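Local coordinates for alcohol dehydrogenase YqhD (PDB 4QGS), which reduces a broad range of short-chain aldehydes to primary alcohols with NADPH, using one zinc ion per subunit, at residues 205-210 against 342-347. Sequence-based numbering, arbitrary orientation.
With ZN (zinc ion), chain B.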
loop_
_atom_site.group_PDB
_atom_site.type_symbol
_atom_site.label_atom_id
_atom_site.label_comp_id
_atom_site.label_asym_id
_atom_site.label_seq_id
_atom_site.Cartn_x
_atom_site.Cartn_y
_atom_site.Cartn_z
ATOM N N ASP A 205 3.377 4.521 -6.006
ATOM C CA ASP A 205 2.308 3.686 -5.460
ATOM C C ASP A 205 1.281 4.558 -4.731
ATOM O O ASP A 205 0.063 4.397 -4.928
ATOM C CB ASP A 205 2.886 2.629 -4.525
ATOM C CG ASP A 205 1.838 1.617 -4.045
ATOM O OD1 ASP A 205 0.955 1.167 -4.830
ATOM O OD2 ASP A 205 1.912 1.267 -2.848
ATOM N N ALA A 206 1.760 5.508 -3.930
ATOM C CA ALA A 206 0.830 6.449 -3.275
ATOM C C ALA A 206 0.000 7.239 -4.300
ATOM O O ALA A 206 -1.215 7.425 -4.133
ATOM C CB ALA A 206 1.595 7.404 -2.362
ATOM N N PHE A 207 0.655 7.694 -5.361
ATOM C CA PHE A 207 0.008 8.482 -6.402
ATOM C C PHE A 207 -1.101 7.655 -7.041
ATOM O O PHE A 207 -2.238 8.120 -7.218
ATOM C CB PHE A 207 1.049 8.921 -7.446
ATOM C CG PHE A 207 0.548 9.947 -8.443
ATOM C CD1 PHE A 207 0.862 11.291 -8.292
ATOM C CD2 PHE A 207 -0.215 9.559 -9.542
ATOM C CE1 PHE A 207 0.435 12.236 -9.220
ATOM C CE2 PHE A 207 -0.656 10.508 -10.472
ATOM C CZ PHE A 207 -0.333 11.840 -10.310
ATOM N N VAL A 208 -0.779 6.405 -7.356
ATOM C CA VAL A 208 -1.741 5.549 -8.037
ATOM C C VAL A 208 -2.861 5.119 -7.099
ATOM O O VAL A 208 -4.020 5.114 -7.513
ATOM C CB VAL A 208 -1.044 4.323 -8.655
ATOM C CG1 VAL A 208 -2.087 3.380 -9.260
ATOM C CG2 VAL A 208 -0.059 4.794 -9.718
ATOM N N HIS A 209 -2.555 4.803 -5.836
ATOM C CA HIS A 209 -3.642 4.498 -4.892
ATOM C C HIS A 209 -4.641 5.652 -4.839
ATOM O O HIS A 209 -5.852 5.422 -4.749
ATOM C CB HIS A 209 -3.109 4.192 -3.487
ATOM C CG HIS A 209 -2.648 2.777 -3.319
ATOM N ND1 HIS A 209 -3.280 1.878 -2.487
ATOM C CD2 HIS A 209 -1.628 2.097 -3.902
ATOM C CE1 HIS A 209 -2.659 0.712 -2.549
ATOM N NE2 HIS A 209 -1.655 0.818 -3.400
ATOM N N THR A 210 -4.134 6.879 -4.919
ATOM C CA THR A 210 -4.999 8.057 -4.897
ATOM C C THR A 210 -5.869 8.113 -6.155
ATOM O O THR A 210 -7.088 8.262 -6.055
ATOM C CB THR A 210 -4.190 9.341 -4.764
ATOM O OG1 THR A 210 -3.377 9.255 -3.584
ATOM C CG2 THR A 210 -5.142 10.576 -4.652
ATOM N N ARG A 342 2.701 10.389 -17.130
ATOM C CA ARG A 342 3.753 9.523 -17.619
ATOM C C ARG A 342 5.115 10.151 -17.349
ATOM O O ARG A 342 6.008 9.508 -16.802
ATOM C CB ARG A 342 3.573 9.259 -19.112
ATOM C CG ARG A 342 4.431 8.133 -19.635
ATOM C CD ARG A 342 4.240 7.949 -21.146
ATOM N NE ARG A 342 2.947 7.391 -21.554
ATOM C CZ ARG A 342 2.627 6.100 -21.462
ATOM N NH1 ARG A 342 1.453 5.667 -21.890
ATOM N NH2 ARG A 342 3.473 5.239 -20.920
ATOM N N ASN A 343 5.264 11.418 -17.708
ATOM C CA ASN A 343 6.527 12.107 -17.500
ATOM C C ASN A 343 6.924 12.175 -16.028
ATOM O O ASN A 343 8.096 12.012 -15.686
ATOM C CB ASN A 343 6.473 13.516 -18.089
ATOM C CG ASN A 343 7.773 14.269 -17.885
ATOM O OD1 ASN A 343 8.787 13.958 -18.529
ATOM N ND2 ASN A 343 7.764 15.241 -16.986
ATOM N N PHE A 344 5.944 12.409 -15.154
ATOM C CA PHE A 344 6.198 12.454 -13.716
ATOM C C PHE A 344 6.814 11.124 -13.248
ATOM O O PHE A 344 7.833 11.111 -12.556
ATOM C CB PHE A 344 4.896 12.774 -12.958
ATOM C CG PHE A 344 5.026 12.730 -11.457
ATOM C CD1 PHE A 344 5.855 13.622 -10.790
ATOM C CD2 PHE A 344 4.297 11.809 -10.713
ATOM C CE1 PHE A 344 5.973 13.587 -9.406
ATOM C CE2 PHE A 344 4.418 11.766 -9.330
ATOM C CZ PHE A 344 5.258 12.652 -8.680
ATOM N N PHE A 345 6.207 10.009 -13.644
ATOM C CA PHE A 345 6.723 8.682 -13.286
ATOM C C PHE A 345 8.139 8.477 -13.837
ATOM O O PHE A 345 9.057 8.043 -13.117
ATOM C CB PHE A 345 5.805 7.581 -13.808
ATOM C CG PHE A 345 4.431 7.556 -13.166
ATOM C CD1 PHE A 345 4.175 8.246 -11.997
ATOM C CD2 PHE A 345 3.420 6.799 -13.736
ATOM C CE1 PHE A 345 2.900 8.208 -11.406
ATOM C CE2 PHE A 345 2.153 6.749 -13.172
ATOM C CZ PHE A 345 1.890 7.464 -11.999
ATOM N N GLU A 346 8.332 8.815 -15.108
ATOM C CA GLU A 346 9.651 8.620 -15.719
ATOM C C GLU A 346 10.740 9.449 -15.049
ATOM O O GLU A 346 11.858 8.952 -14.855
ATOM C CB GLU A 346 9.583 8.916 -17.211
ATOM C CG GLU A 346 8.486 8.081 -17.842
ATOM C CD GLU A 346 8.662 7.769 -19.288
ATOM O OE1 GLU A 346 8.865 6.566 -19.599
ATOM O OE2 GLU A 346 8.554 8.711 -20.103
ATOM N N GLN A 347 10.421 10.685 -14.669
ATOM C CA GLN A 347 11.409 11.549 -14.012
ATOM C C GLN A 347 11.730 11.094 -12.592
ATOM O O GLN A 347 12.785 11.432 -12.054
ATOM C CB GLN A 347 10.933 13.003 -14.000
ATOM C CG GLN A 347 10.825 13.644 -15.383
ATOM C CD GLN A 347 12.091 13.526 -16.212
ATOM O OE1 GLN A 347 13.207 13.550 -15.686
ATOM N NE2 GLN A 347 11.921 13.388 -17.524
HETATM ZN ZN ZN B . -0.390 -0.444 -4.447
HETATM O O HOH W 1 -1.269 -2.097 -3.505
HETATM O O HOH W 2 0.660 -0.684 -2.584
#
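An aromatic cluster of F207, F344 and F345 joins the zinc-bearing helix of the all-helical C-terminal domain of this iron-containing alcohol dehydrogenase family member to helix 330-347, and it illustrates how one helix can serve a metal on one side and a hydrophobic core on another. The two short segments run nearly antiparallel and their axes approach to 12.2 Å at the closest, a gap that ring-sized side chains bridge without any hydrogen bond between them. F207 stands at the centre. Its CG lies anti to the backbone N (chi1 -170°), which extends the ring toward the 342-347 segment. There F345 turns its edge to the F207 face in an offset edge-to-face pair, the planes almost perpendicular at 87° and CZ of F345 3.9 Å from CD2 of F207. F344 lays its CD2 over a face of F207, and its CE2 comes to 3.7 Å from CD1 of F207; the planes are inclined at 40°, so the pair is neither a stack nor edge-to-face. V208 adds a methyl, its CG2 lying 4.0 Å from CZ of F345. One residue further, the role of the helix changes: H209 NE2 and, a turn earlier, D205 OD1 each bind zinc at 2.1 Å, with two waters also on the metal and H278 and H292 completing the site. Thus V208 links the two environments, close to the H278 side chain while touching the cluster. Within the same helix, T210 OG1 donates to A206 O, which also accepts T210 N from the opposite face of its carbonyl plane. Around this buried contact, L232 of helix 222-244 packs on F207, while helix 292-306 supplies L296 to V208 and A297 to F345, so that both helices border the junction between helices 196-211 and 330-347.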